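Local coordinates for protein endoglucanase FnCel5A (Fervidobacterium nodosum, PDB 3NCO) that probably hydrolyses the beta-1,4-glucosidic bonds of cellulose as a family 5 glycoside hydrolase with a TIM-barrel fold, at residues A[57-62]-A[99-104]; A[95-100]-A[134-139]; A[205-210]-A[226-231]; A[209-214]-A[261-266]. All coordinates share one frame; numbering follows the deposited sequence.

Interaction 1: A[57-62]-A[99-104]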
loop_
_atom_site.group_PDB
_atom_site.type_symbol
_atom_site.label_atom_id
_atom_site.label_comp_id
_atom_site.label_asym_id
_atom_site.label_seq_id
_atom_site.Cartn_x
_atom_site.Cartn_y
_atom_site.Cartn_z
ATOM N N SER A 57 -11.195 3.641 -2.569
ATOM C CA SER A 57 -10.652 2.578 -1.713
ATOM C C SER A 57 -9.679 3.154 -0.696
ATOM O O SER A 57 -9.211 4.301 -0.840
ATOM C CB SER A 57 -9.942 1.545 -2.591
ATOM O OG SER A 57 -8.813 2.146 -3.205
ATOM N N VAL A 58 -9.437 2.364 0.337
ATOM C CA VAL A 58 -8.481 2.762 1.360
ATOM C C VAL A 58 -7.554 1.602 1.633
ATOM O O VAL A 58 -7.979 0.451 1.710
ATOM C CB VAL A 58 -9.245 3.167 2.698
ATOM C CG1 VAL A 58 -10.177 2.091 3.221
ATOM C CG2 VAL A 58 -8.334 3.762 3.728
ATOM N N ARG A 59 -6.263 1.924 1.772
ATOM C CA ARG A 59 -5.281 0.915 2.094
ATOM C C ARG A 59 -4.860 1.164 3.558
ATOM O O ARG A 59 -4.504 2.282 3.883
ATOM C CB ARG A 59 -4.043 1.059 1.165
ATOM C CG ARG A 59 -2.913 0.136 1.610
ATOM C CD ARG A 59 -1.866 0.022 0.489
ATOM N NE ARG A 59 -0.732 -0.867 0.763
ATOM C CZ ARG A 59 0.454 -0.482 1.235
ATOM N NH1 ARG A 59 0.683 0.786 1.588
ATOM N NH2 ARG A 59 1.423 -1.420 1.349
ATOM N N ILE A 60 -4.923 0.117 4.392
ATOM C CA ILE A 60 -4.718 0.245 5.859
ATOM C C ILE A 60 -3.448 -0.566 6.276
ATOM O O ILE A 60 -3.507 -1.775 6.447
ATOM C CB ILE A 60 -5.963 -0.287 6.664
ATOM C CG1 ILE A 60 -7.275 0.342 6.138
ATOM C CG2 ILE A 60 -5.841 0.013 8.150
ATOM C CD1 ILE A 60 -8.553 -0.208 6.887
ATOM N N PRO A 61 -2.316 0.126 6.486
ATOM C CA PRO A 61 -1.093 -0.428 7.054
ATOM C C PRO A 61 -1.374 -0.937 8.496
ATOM O O PRO A 61 -2.003 -0.229 9.286
ATOM C CB PRO A 61 -0.137 0.774 7.017
ATOM C CG PRO A 61 -0.679 1.695 5.797
ATOM C CD PRO A 61 -2.180 1.540 6.025
ATOM N N ILE A 62 -0.959 -2.179 8.782
ATOM C CA ILE A 62 -1.184 -2.789 10.108
ATOM C C ILE A 62 0.041 -3.554 10.639
ATOM O O ILE A 62 0.514 -4.468 9.987
ATOM C CB ILE A 62 -2.418 -3.763 10.059
ATOM C CG1 ILE A 62 -3.639 -3.058 9.450
ATOM C CG2 ILE A 62 -2.695 -4.398 11.427
ATOM C CD1 ILE A 62 -4.849 -4.006 9.164
ATOM N N ILE A 99 -8.108 -2.447 1.617
ATOM C CA ILE A 99 -6.933 -3.316 1.503
ATOM C C ILE A 99 -6.317 -3.334 2.902
ATOM O O ILE A 99 -6.001 -2.274 3.438
ATOM C CB ILE A 99 -5.922 -2.749 0.477
ATOM C CG1 ILE A 99 -6.426 -2.782 -0.992
ATOM C CG2 ILE A 99 -4.632 -3.582 0.503
ATOM C CD1 ILE A 99 -5.737 -1.801 -1.896
ATOM N N ILE A 100 -6.207 -4.526 3.518
ATOM C CA ILE A 100 -5.508 -4.614 4.818
ATOM C C ILE A 100 -4.210 -5.419 4.578
ATOM O O ILE A 100 -4.253 -6.448 3.870
ATOM C CB ILE A 100 -6.403 -5.256 5.949
ATOM C CG1 ILE A 100 -6.743 -6.748 5.637
ATOM C CG2 ILE A 100 -7.676 -4.354 6.345
ATOM C CD1 ILE A 100 -7.579 -7.402 6.807
ATOM N N ASN A 101 -3.106 -4.976 5.189
ATOM C CA ASN A 101 -1.776 -5.526 4.848
ATOM C C ASN A 101 -1.155 -5.981 6.204
ATOM O O ASN A 101 -1.749 -5.855 7.272
ATOM C CB ASN A 101 -0.867 -4.518 4.030
ATOM C CG ASN A 101 -0.207 -3.415 4.889
ATOM O OD1 ASN A 101 -0.369 -3.384 6.131
ATOM N ND2 ASN A 101 0.522 -2.471 4.225
ATOM N N CYS A 102 0.086 -6.491 6.149
ATOM C CA CYS A 102 0.950 -6.443 7.310
ATOM C C CYS A 102 2.135 -5.537 6.949
ATOM O O CYS A 102 2.642 -5.581 5.827
ATOM C CB CYS A 102 1.420 -7.860 7.603
ATOM S SG CYS A 102 2.423 -8.054 9.138
ATOM N N HIS A 103 2.580 -4.739 7.914
ATOM C CA HIS A 103 3.440 -3.580 7.669
ATOM C C HIS A 103 4.391 -3.454 8.870
ATOM O O HIS A 103 4.058 -3.803 10.029
ATOM C CB HIS A 103 2.547 -2.355 7.598
ATOM C CG HIS A 103 3.000 -1.235 6.708
ATOM N ND1 HIS A 103 3.958 -0.295 7.034
ATOM C CD2 HIS A 103 2.482 -0.831 5.535
ATOM C CE1 HIS A 103 3.992 0.652 6.099
ATOM N NE2 HIS A 103 3.129 0.326 5.164
ATOM N N HIS A 104 5.615 -3.023 8.575
ATOM C CA HIS A 104 6.566 -2.733 9.648
ATOM C C HIS A 104 6.806 -3.939 10.574
ATOM O O HIS A 104 6.705 -3.813 11.775
ATOM C CB HIS A 104 6.102 -1.500 10.453
ATOM C CG HIS A 104 7.209 -0.827 11.195
ATOM N ND1 HIS A 104 7.580 0.490 10.951
ATOM C CD2 HIS A 104 8.053 -1.289 12.150
ATOM C CE1 HIS A 104 8.599 0.808 11.746
ATOM N NE2 HIS A 104 8.915 -0.258 12.459
#

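Interaction 2: A[95-100]-A[134-139]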
loop_
_atom_site.group_PDB
_atom_site.type_symbol
_atom_site.label_atom_id
_atom_site.label_comp_id
_atom_site.label_asym_id
_atom_site.label_seq_id
_atom_site.Cartn_x
_atom_site.Cartn_y
_atom_site.Cartn_z
ATOM N N ASP A 95 -18.786 2.230 1.853
ATOM C CA ASP A 95 -18.695 1.826 0.434
ATOM C C ASP A 95 -17.298 2.063 -0.167
ATOM O O ASP A 95 -17.153 2.414 -1.355
ATOM C CB ASP A 95 -19.763 2.520 -0.397
ATOM C CG ASP A 95 -21.165 2.032 -0.066
ATOM O OD1 ASP A 95 -21.319 0.916 0.475
ATOM O OD2 ASP A 95 -22.124 2.769 -0.370
ATOM N N LEU A 96 -16.270 1.832 0.640
ATOM C CA LEU A 96 -14.886 1.844 0.126
ATOM C C LEU A 96 -14.433 0.422 -0.068
ATOM O O LEU A 96 -14.804 -0.439 0.730
ATOM C CB LEU A 96 -13.963 2.519 1.150
ATOM C CG LEU A 96 -14.244 4.019 1.330
ATOM C CD1 LEU A 96 -13.555 4.576 2.627
ATOM C CD2 LEU A 96 -13.769 4.835 0.124
ATOM N N VAL A 97 -13.576 0.167 -1.097
ATOM C CA VAL A 97 -12.849 -1.089 -1.171
ATOM C C VAL A 97 -11.750 -0.935 -0.124
ATOM O O VAL A 97 -11.238 0.197 0.082
ATOM C CB VAL A 97 -12.291 -1.278 -2.596
ATOM C CG1 VAL A 97 -11.195 -2.337 -2.646
ATOM C CG2 VAL A 97 -13.452 -1.728 -3.491
ATOM N N VAL A 98 -11.413 -2.037 0.563
ATOM C CA VAL A 98 -10.486 -1.911 1.680
ATOM C C VAL A 98 -9.364 -2.919 1.463
ATOM O O VAL A 98 -9.662 -4.102 1.166
ATOM C CB VAL A 98 -11.188 -2.207 3.022
ATOM C CG1 VAL A 98 -10.193 -2.066 4.161
ATOM C CG2 VAL A 98 -12.431 -1.279 3.167
ATOM N N ILE A 99 -8.108 -2.447 1.617
ATOM C CA ILE A 99 -6.933 -3.316 1.503
ATOM C C ILE A 99 -6.317 -3.334 2.902
ATOM O O ILE A 99 -6.001 -2.274 3.438
ATOM C CB ILE A 99 -5.922 -2.749 0.477
ATOM C CG1 ILE A 99 -6.426 -2.782 -0.992
ATOM C CG2 ILE A 99 -4.632 -3.582 0.503
ATOM C CD1 ILE A 99 -5.737 -1.801 -1.896
ATOM N N ILE A 100 -6.207 -4.526 3.518
ATOM C CA ILE A 100 -5.508 -4.614 4.818
ATOM C C ILE A 100 -4.210 -5.419 4.578
ATOM O O ILE A 100 -4.253 -6.448 3.870
ATOM C CB ILE A 100 -6.403 -5.256 5.949
ATOM C CG1 ILE A 100 -6.743 -6.748 5.637
ATOM C CG2 ILE A 100 -7.676 -4.354 6.345
ATOM C CD1 ILE A 100 -7.579 -7.402 6.807
ATOM N N PRO A 134 -17.192 -9.462 2.790
ATOM C CA PRO A 134 -17.457 -9.248 1.357
ATOM C C PRO A 134 -16.172 -9.183 0.524
ATOM O O PRO A 134 -15.085 -8.861 1.054
ATOM C CB PRO A 134 -18.083 -7.859 1.302
ATOM C CG PRO A 134 -18.343 -7.415 2.642
ATOM C CD PRO A 134 -17.864 -8.453 3.641
ATOM N N ASP A 135 -16.311 -9.414 -0.782
ATOM C CA ASP A 135 -15.132 -9.484 -1.650
ATOM C C ASP A 135 -14.461 -8.118 -1.927
ATOM O O ASP A 135 -13.422 -8.081 -2.586
ATOM C CB ASP A 135 -15.474 -10.209 -2.956
ATOM C CG ASP A 135 -16.503 -9.466 -3.805
ATOM O OD1 ASP A 135 -16.982 -8.342 -3.483
ATOM O OD2 ASP A 135 -16.831 -10.040 -4.865
ATOM N N LYS A 136 -15.030 -7.044 -1.365
ATOM C CA LYS A 136 -14.506 -5.676 -1.469
ATOM C C LYS A 136 -13.421 -5.443 -0.404
ATOM O O LYS A 136 -12.859 -4.378 -0.355
ATOM C CB LYS A 136 -15.629 -4.648 -1.295
ATOM C CG LYS A 136 -16.503 -4.571 -2.547
ATOM C CD LYS A 136 -17.869 -4.018 -2.191
ATOM C CE LYS A 136 -18.780 -4.103 -3.448
ATOM N NZ LYS A 136 -20.176 -3.776 -3.087
ATOM N N LEU A 137 -13.200 -6.443 0.454
ATOM C CA LEU A 137 -11.987 -6.503 1.303
ATOM C C LEU A 137 -10.919 -7.361 0.603
ATOM O O LEU A 137 -11.156 -8.557 0.360
ATOM C CB LEU A 137 -12.280 -7.145 2.661
ATOM C CG LEU A 137 -11.067 -7.346 3.586
ATOM C CD1 LEU A 137 -10.461 -5.987 4.063
ATOM C CD2 LEU A 137 -11.472 -8.233 4.774
ATOM N N PHE A 138 -9.747 -6.753 0.403
ATOM C CA PHE A 138 -8.564 -7.427 -0.192
ATOM C C PHE A 138 -7.473 -7.622 0.859
ATOM O O PHE A 138 -7.347 -6.769 1.762
ATOM C CB PHE A 138 -7.939 -6.541 -1.295
ATOM C CG PHE A 138 -8.833 -6.287 -2.480
ATOM C CD1 PHE A 138 -10.062 -6.874 -2.612
ATOM C CD2 PHE A 138 -8.363 -5.491 -3.521
ATOM C CE1 PHE A 138 -10.903 -6.555 -3.718
ATOM C CE2 PHE A 138 -9.157 -5.204 -4.636
ATOM C CZ PHE A 138 -10.447 -5.720 -4.727
ATOM N N PHE A 139 -6.686 -8.711 0.752
ATOM C CA PHE A 139 -5.546 -8.888 1.656
ATOM C C PHE A 139 -4.256 -8.483 0.952
ATOM O O PHE A 139 -4.199 -8.522 -0.284
ATOM C CB PHE A 139 -5.380 -10.361 2.024
ATOM C CG PHE A 139 -6.520 -10.911 2.841
ATOM C CD1 PHE A 139 -7.379 -10.016 3.487
ATOM C CD2 PHE A 139 -6.697 -12.314 3.021
ATOM C CE1 PHE A 139 -8.435 -10.454 4.243
ATOM C CE2 PHE A 139 -7.752 -12.802 3.815
ATOM C CZ PHE A 139 -8.622 -11.873 4.455
#

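Interaction 3: A[205-210]-A[226-231]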
loop_
_atom_site.group_PDB
_atom_site.type_symbol
_atom_site.label_atom_id
_atom_site.label_comp_id
_atom_site.label_asym_id
_atom_site.label_seq_id
_atom_site.Cartn_x
_atom_site.Cartn_y
_atom_site.Cartn_z
ATOM N N TYR A 205 8.268 6.601 -5.596
ATOM C CA TYR A 205 8.761 7.819 -4.951
ATOM C C TYR A 205 9.964 8.451 -5.681
ATOM O O TYR A 205 10.723 9.225 -5.084
ATOM C CB TYR A 205 9.206 7.455 -3.544
ATOM C CG TYR A 205 8.046 7.108 -2.634
ATOM C CD1 TYR A 205 7.220 8.100 -2.134
ATOM C CD2 TYR A 205 7.810 5.759 -2.216
ATOM C CE1 TYR A 205 6.194 7.816 -1.265
ATOM C CE2 TYR A 205 6.775 5.471 -1.326
ATOM C CZ TYR A 205 5.967 6.492 -0.849
ATOM O OH TYR A 205 4.961 6.243 0.047
ATOM N N GLU A 206 10.117 8.159 -6.971
ATOM C CA GLU A 206 11.182 8.799 -7.758
ATOM C C GLU A 206 10.754 10.146 -8.267
ATOM O O GLU A 206 9.580 10.313 -8.643
ATOM C CB GLU A 206 11.561 7.923 -8.937
ATOM C CG GLU A 206 11.957 6.513 -8.439
ATOM C CD GLU A 206 13.022 6.594 -7.358
ATOM O OE1 GLU A 206 13.989 7.381 -7.478
ATOM O OE2 GLU A 206 12.899 5.917 -6.324
ATOM N N PRO A 207 11.692 11.106 -8.319
ATOM C CA PRO A 207 13.090 11.109 -7.824
ATOM C C PRO A 207 13.072 11.122 -6.302
ATOM O O PRO A 207 12.381 11.972 -5.715
ATOM C CB PRO A 207 13.664 12.437 -8.386
ATOM C CG PRO A 207 12.729 12.777 -9.487
ATOM C CD PRO A 207 11.379 12.350 -9.031
ATOM N N PHE A 208 13.763 10.169 -5.666
ATOM C CA PHE A 208 13.708 10.036 -4.211
ATOM C C PHE A 208 14.239 11.289 -3.526
ATOM O O PHE A 208 13.723 11.667 -2.459
ATOM C CB PHE A 208 14.502 8.809 -3.763
ATOM C CG PHE A 208 14.133 8.303 -2.422
ATOM C CD1 PHE A 208 13.060 7.427 -2.286
ATOM C CD2 PHE A 208 14.885 8.640 -1.283
ATOM C CE1 PHE A 208 12.698 6.916 -1.041
ATOM C CE2 PHE A 208 14.525 8.098 -0.003
ATOM C CZ PHE A 208 13.434 7.242 0.087
ATOM N N ASN A 209 15.213 11.963 -4.168
ATOM C CA ASN A 209 15.729 13.197 -3.566
ATOM C C ASN A 209 14.732 14.348 -3.684
ATOM O O ASN A 209 14.886 15.387 -3.014
ATOM C CB ASN A 209 17.151 13.557 -4.067
ATOM C CG ASN A 209 17.178 14.035 -5.527
ATOM O OD1 ASN A 209 16.171 13.963 -6.254
ATOM N ND2 ASN A 209 18.356 14.462 -5.977
ATOM N N PHE A 210 13.694 14.153 -4.517
ATOM C CA PHE A 210 12.582 15.096 -4.540
ATOM C C PHE A 210 11.499 14.720 -3.530
ATOM O O PHE A 210 11.086 15.551 -2.709
ATOM C CB PHE A 210 11.960 15.264 -5.933
ATOM C CG PHE A 210 10.678 16.067 -5.896
ATOM C CD1 PHE A 210 10.714 17.446 -5.645
ATOM C CD2 PHE A 210 9.443 15.451 -5.996
ATOM C CE1 PHE A 210 9.543 18.178 -5.534
ATOM C CE2 PHE A 210 8.251 16.166 -5.877
ATOM C CZ PHE A 210 8.296 17.532 -5.653
ATOM N N VAL A 226 14.677 21.095 -3.569
ATOM C CA VAL A 226 14.763 20.348 -4.826
ATOM C C VAL A 226 13.410 20.498 -5.551
ATOM O O VAL A 226 12.373 20.191 -4.986
ATOM C CB VAL A 226 15.115 18.847 -4.559
ATOM C CG1 VAL A 226 15.031 18.045 -5.838
ATOM C CG2 VAL A 226 16.500 18.783 -3.925
ATOM N N LYS A 227 13.417 20.986 -6.797
ATOM C CA LYS A 227 12.165 21.196 -7.493
ATOM C C LYS A 227 11.746 20.018 -8.382
ATOM O O LYS A 227 12.540 19.154 -8.716
ATOM C CB LYS A 227 12.233 22.479 -8.335
ATOM C CG LYS A 227 12.444 23.723 -7.439
ATOM C CD LYS A 227 12.612 24.988 -8.243
ATOM C CE LYS A 227 14.001 25.009 -8.903
ATOM N NZ LYS A 227 14.614 26.374 -8.858
ATOM N N TRP A 228 10.489 20.028 -8.790
ATOM C CA TRP A 228 10.046 19.132 -9.834
ATOM C C TRP A 228 9.074 19.957 -10.679
ATOM O O TRP A 228 8.022 20.378 -10.207
ATOM C CB TRP A 228 9.404 17.865 -9.231
ATOM C CG TRP A 228 9.236 16.747 -10.295
ATOM C CD1 TRP A 228 10.118 15.737 -10.550
ATOM C CD2 TRP A 228 8.161 16.599 -11.246
ATOM N NE1 TRP A 228 9.652 14.958 -11.596
ATOM C CE2 TRP A 228 8.451 15.452 -12.028
ATOM C CE3 TRP A 228 6.957 17.285 -11.474
ATOM C CZ2 TRP A 228 7.584 14.988 -13.056
ATOM C CZ3 TRP A 228 6.096 16.851 -12.518
ATOM C CH2 TRP A 228 6.422 15.704 -13.295
ATOM N N GLU A 229 9.427 20.187 -11.948
ATOM C CA GLU A 229 8.786 21.266 -12.721
ATOM C C GLU A 229 7.860 20.845 -13.843
ATOM O O GLU A 229 7.292 21.702 -14.577
ATOM C CB GLU A 229 9.868 22.211 -13.237
ATOM C CG GLU A 229 10.619 22.813 -12.075
ATOM C CD GLU A 229 11.727 23.663 -12.560
ATOM O OE1 GLU A 229 11.433 24.856 -12.803
ATOM O OE2 GLU A 229 12.856 23.142 -12.737
ATOM N N GLY A 230 7.693 19.532 -14.000
ATOM C CA GLY A 230 6.861 19.037 -15.083
ATOM C C GLY A 230 7.458 19.246 -16.469
ATOM O O GLY A 230 6.720 19.218 -17.473
ATOM N N LYS A 231 8.782 19.415 -16.551
ATOM C CA LYS A 231 9.437 19.498 -17.865
ATOM C C LYS A 231 9.336 18.180 -18.625
ATOM O O LYS A 231 9.231 17.116 -18.029
ATOM C CB LYS A 231 10.899 19.871 -17.710
ATOM C CG LYS A 231 11.103 21.214 -16.977
ATOM C CD LYS A 231 12.606 21.465 -16.745
ATOM C CE LYS A 231 12.898 22.726 -15.943
ATOM N NZ LYS A 231 13.075 23.907 -16.834
#

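Interaction 4: A[209-214]-A[261-266]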
loop_
_atom_site.group_PDB
_atom_site.type_symbol
_atom_site.label_atom_id
_atom_site.label_comp_id
_atom_site.label_asym_id
_atom_site.label_seq_id
_atom_site.Cartn_x
_atom_site.Cartn_y
_atom_site.Cartn_z
ATOM N N ASN A 209 15.213 11.963 -4.168
ATOM C CA ASN A 209 15.729 13.197 -3.566
ATOM C C ASN A 209 14.732 14.348 -3.684
ATOM O O ASN A 209 14.886 15.387 -3.014
ATOM C CB ASN A 209 17.151 13.557 -4.067
ATOM C CG ASN A 209 17.178 14.035 -5.527
ATOM O OD1 ASN A 209 16.171 13.963 -6.254
ATOM N ND2 ASN A 209 18.356 14.462 -5.977
ATOM N N PHE A 210 13.694 14.153 -4.517
ATOM C CA PHE A 210 12.582 15.096 -4.540
ATOM C C PHE A 210 11.499 14.720 -3.530
ATOM O O PHE A 210 11.086 15.551 -2.709
ATOM C CB PHE A 210 11.960 15.264 -5.933
ATOM C CG PHE A 210 10.678 16.067 -5.896
ATOM C CD1 PHE A 210 10.714 17.446 -5.645
ATOM C CD2 PHE A 210 9.443 15.451 -5.996
ATOM C CE1 PHE A 210 9.543 18.178 -5.534
ATOM C CE2 PHE A 210 8.251 16.166 -5.877
ATOM C CZ PHE A 210 8.296 17.532 -5.653
ATOM N N THR A 211 11.021 13.467 -3.569
ATOM C CA THR A 211 9.860 13.130 -2.748
ATOM C C THR A 211 10.240 13.017 -1.269
ATOM O O THR A 211 9.364 13.114 -0.390
ATOM C CB THR A 211 9.243 11.782 -3.160
ATOM O OG1 THR A 211 10.205 10.730 -2.919
ATOM C CG2 THR A 211 8.746 11.821 -4.663
ATOM N N HIS A 212 11.534 12.801 -0.982
ATOM C CA HIS A 212 11.935 12.631 0.427
ATOM C C HIS A 212 12.892 13.708 0.894
ATOM O O HIS A 212 13.532 13.536 1.939
ATOM C CB HIS A 212 12.525 11.232 0.695
ATOM C CG HIS A 212 11.514 10.152 0.622
ATOM N ND1 HIS A 212 11.181 9.345 1.699
ATOM C CD2 HIS A 212 10.702 9.785 -0.398
ATOM C CE1 HIS A 212 10.209 8.520 1.334
ATOM N NE2 HIS A 212 9.903 8.764 0.069
ATOM N N GLN A 213 12.967 14.840 0.179
ATOM C CA GLN A 213 13.832 15.936 0.648
ATOM C C GLN A 213 13.370 16.383 2.031
ATOM O O GLN A 213 12.155 16.483 2.326
ATOM C CB GLN A 213 13.826 17.099 -0.327
ATOM C CG GLN A 213 12.474 17.768 -0.452
ATOM C CD GLN A 213 12.479 18.766 -1.592
ATOM O OE1 GLN A 213 13.079 19.837 -1.480
ATOM N NE2 GLN A 213 11.869 18.392 -2.729
ATOM N N GLY A 214 14.346 16.596 2.902
ATOM C CA GLY A 214 14.038 17.074 4.255
ATOM C C GLY A 214 13.451 16.055 5.234
ATOM O O GLY A 214 13.271 16.377 6.424
ATOM N N PHE A 261 2.213 6.329 -3.399
ATOM C CA PHE A 261 2.941 7.388 -4.096
ATOM C C PHE A 261 2.718 8.727 -3.413
ATOM O O PHE A 261 1.605 9.015 -2.976
ATOM C CB PHE A 261 2.612 7.460 -5.621
ATOM C CG PHE A 261 1.284 8.116 -5.968
ATOM C CD1 PHE A 261 0.100 7.427 -5.807
ATOM C CD2 PHE A 261 1.264 9.391 -6.549
ATOM C CE1 PHE A 261 -1.154 8.021 -6.168
ATOM C CE2 PHE A 261 0.093 9.981 -6.900
ATOM C CZ PHE A 261 -1.127 9.330 -6.727
ATOM N N GLY A 262 3.770 9.537 -3.257
ATOM C CA GLY A 262 3.539 10.852 -2.618
ATOM C C GLY A 262 4.830 11.625 -2.428
ATOM O O GLY A 262 5.901 11.033 -2.448
ATOM N N ALA A 263 4.708 12.942 -2.227
ATOM C CA ALA A 263 5.872 13.795 -1.981
ATOM C C ALA A 263 5.722 14.447 -0.603
ATOM O O ALA A 263 4.676 15.028 -0.291
ATOM C CB ALA A 263 6.007 14.861 -3.066
ATOM N N TYR A 264 6.794 14.368 0.189
ATOM C CA TYR A 264 6.804 14.907 1.543
ATOM C C TYR A 264 6.569 16.417 1.539
ATOM O O TYR A 264 7.023 17.119 0.627
ATOM C CB TYR A 264 8.176 14.602 2.137
ATOM C CG TYR A 264 8.356 14.925 3.609
ATOM C CD1 TYR A 264 7.396 14.539 4.542
ATOM C CD2 TYR A 264 9.530 15.532 4.064
ATOM C CE1 TYR A 264 7.563 14.824 5.924
ATOM C CE2 TYR A 264 9.699 15.806 5.414
ATOM C CZ TYR A 264 8.701 15.454 6.321
ATOM O OH TYR A 264 8.897 15.705 7.661
ATOM N N SER A 265 5.961 16.921 2.619
ATOM C CA SER A 265 5.589 18.361 2.696
ATOM C C SER A 265 6.757 19.341 2.783
ATOM O O SER A 265 6.550 20.547 2.638
ATOM C CB SER A 265 4.629 18.605 3.863
ATOM O OG SER A 265 5.268 18.188 5.080
ATOM N N LYS A 266 7.975 18.858 2.986
ATOM C CA LYS A 266 9.122 19.784 2.894
ATOM C C LYS A 266 9.508 20.190 1.450
ATOM O O LYS A 266 10.249 21.172 1.253
ATOM C CB LYS A 266 10.318 19.299 3.725
ATOM C CG LYS A 266 10.024 19.302 5.224
ATOM C CD LYS A 266 11.348 19.139 5.981
ATOM C CE LYS A 266 11.172 19.008 7.498
ATOM N NZ LYS A 266 12.489 18.595 8.122
HETATM O O HOH W 1 11.823 22.522 -0.644
#

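Interaction 1: A[57-62]-A[99-104]
Residues 57-60 and 99-101 run parallel as neighbouring strands of the TIM barrel, their short axes 4.8 Å apart and their directions 9° apart. Arg59 pairs with Ile99 and Ile60 with Ile100. Ile60 N donates to Ile99 O at 2.8 Å, and Ile99 N to Val58 O; the next bond, Asn101 N to Ile60 O, is weak. Beyond it the Asn101 side chain takes over: with CG between its own backbone N and carbonyl carbon (chi1 78°), OD1 turns back across the gap and accepts Ile62 N at 3.0 Å. His103 N then reaches Ile62 O, coming from above the carbonyl plane. The Asn101 amide stands nearly perpendicular to the Arg59 guanidinium, ND2 lying over one face. ND2 and NH2 are both donors, so this is contact without a bond; the extended arginine has its opposite charges in Glu140, salt-bridged to NE, and Glu260, salt-bridged to NH1. Pro61 lies alongside His103 and sets CB over the imidazole face, 3.7 Å from the ring centroid, in a CH-pi contact. On the face that carries Ile60 and Ile100, CD1 of Ile62, just past the strand, meets Ile100 CB at 3.8 Å. This apolar side is covered by helix 78-93, the crossover of the beta-alpha-beta unit, through Val84, Val87 and Val88, and by helix 112-130, while strand 137-140 continues the sheet beyond Ile99 and Ile100.

Interaction 2: A[95-100]-A[134-139]
Val98 O accepts Phe138 N at 2.8 Å, and Leu137 CA adds a CH...O contact to the same oxygen. It belongs to the parallel pairing of the third and fourth strands of the TIM barrel, 97-101 and 137-140; the short axes of 97-100 and 137-139 cross at -23°. Val98 N to Lys136 O and Ile100 N to Phe138 O complete the set. A type I turn from Pro134 to Leu137 leads into the second strand, and its Lys136 carbonyl receives the first of these bonds. Val98, Ile100, Leu137 and Phe139 share the face that helices 78-93 and 112-130 cover. There Leu137 CD1 touches Val98 CG1 at 3.9 Å and Ile100 CG2 at 4.0 Å. Ile100 lies alongside Phe139, its CG1 4.0 Å from Phe139 CD1. An alanine in place of Ile100 would probably open a gap between Leu137 and Phe139, leaving the phenyl ring less firmly held. On the opposite face, Ile99 CG1 rests against Phe138 CB, and helix 12-20 closes over Phe138 through Tyr16 and Ile20. Val97, with CG1 anti to its backbone N (chi1 163°), places that methyl over the Phe138 ring, 4.1 Å from the centroid and 15° off the normal.

Interaction 3: A[205-210]-A[226-231]
Trp228 CB sits squarely over the centre of the Phe210 ring, 3.6 Å from the centroid and only 7° off the normal, a CH-pi contact made by the methylene and not by the indole. The two aromatic systems themselves meet obliquely, with planes 42° apart. In the plane of the phenyl ring, Val226 O approaches the edge at CD1, 3.3 Å away. The ring reaches both because CG is anti to the backbone N (chi1 171°), which swings it out from helix 208-211 toward residues 226-228. Val226 CG1 packs on Phe210 CB at 4.1 Å, and Pro207 CD meets Trp228 CD1 at 3.9 Å. An alanine in place of Phe210 would probably leave a gap beneath Trp228 CB and take away the ring edge that Val226 O faces. Pro207, preceded by a cis peptide bond, is the N-cap residue of the short helix, and Pro207 O accepts Phe210 N at 2.8 Å. The contact folds the connection after barrel strand 198-204 back on itself, setting this helix against the stretch that leads into helix 232-252 of the TIM barrel. Farther out, Trp275 of helix 269-285 meets the Trp228 indole edge-to-face. No hydrogen bond runs directly between 205-210 and 226-231: their interface is apolar and aromatic, while Ser271 OG, bonded to Trp228 N, and Gln213 OE1, bonded to Val226 N, fix the backbone of 226-228 from outside.

Interaction 4: A[209-214]-A[261-266]
Tyr264 N gives its hydrogen to Thr211 O at 2.9 Å, in a nearly straight bond that ties the end of helix 208-211 to the loop after strand 256-261. Around it the packing is close: Tyr264 CB lies 3.2 Å from the same Thr211 oxygen, and Ala263 CB touches Phe210 CE2 at 3.8 Å. Thr211 CB covers Gly262 O, a buried carbonyl with no hydrogen-bond partner in the model, while its hydroxyl OG1 bonds Tyr205 O instead. Gln213 is drawn back onto its own segment, NE2 lying on a lone pair of Phe210 O at 2.9 Å. The tyrosine ring turns its edge to the chain, with Gln213 O in the ring plane, 3.3 Å from CD2. Trp217 meets this ring edge-to-face. At the exposed end the contact is made by the long Lys266 side chain. Extended beyond CG, it runs past Gly214 to place NZ 2.9 Å from Gly214 O. Gly214 has positive phi (75°), and a beta carbon there would clash with Lys266 CD. A water also bridges the two segments, 3.1 Å from Gln213 OE1 and 2.8 Å from Lys266 O. The segments belong to the connections after barrel strands 198-204 and 256-261, making this a junction between two successive beta-alpha loops at the C-terminal end of a TIM barrel, the end that carries the active site in this fold.

The four contacts fall into two pairs within one closed parallel barrel. Interactions 1 and 2 have centres about 10 Å apart and share strand 97-101, joining the second, third and fourth strands in succession; Ile99 and Ile100 serve both. Interactions 3 and 4 come later in the chain, both use helix 208-211, share Phe210 and have centres about 8 Å apart. Interaction 3 closes the connection after strand 198-204 on itself; interaction 4 ties it to the loop after strand 256-261. Interaction 2 lies across the chain's centre from this second pair, about 32 Å from interaction 3, centre to centre. Of these four, interactions 1 and 2 pair strands of the barrel wall, and 3 and 4 organise the loops after it; the two pairs do not touch.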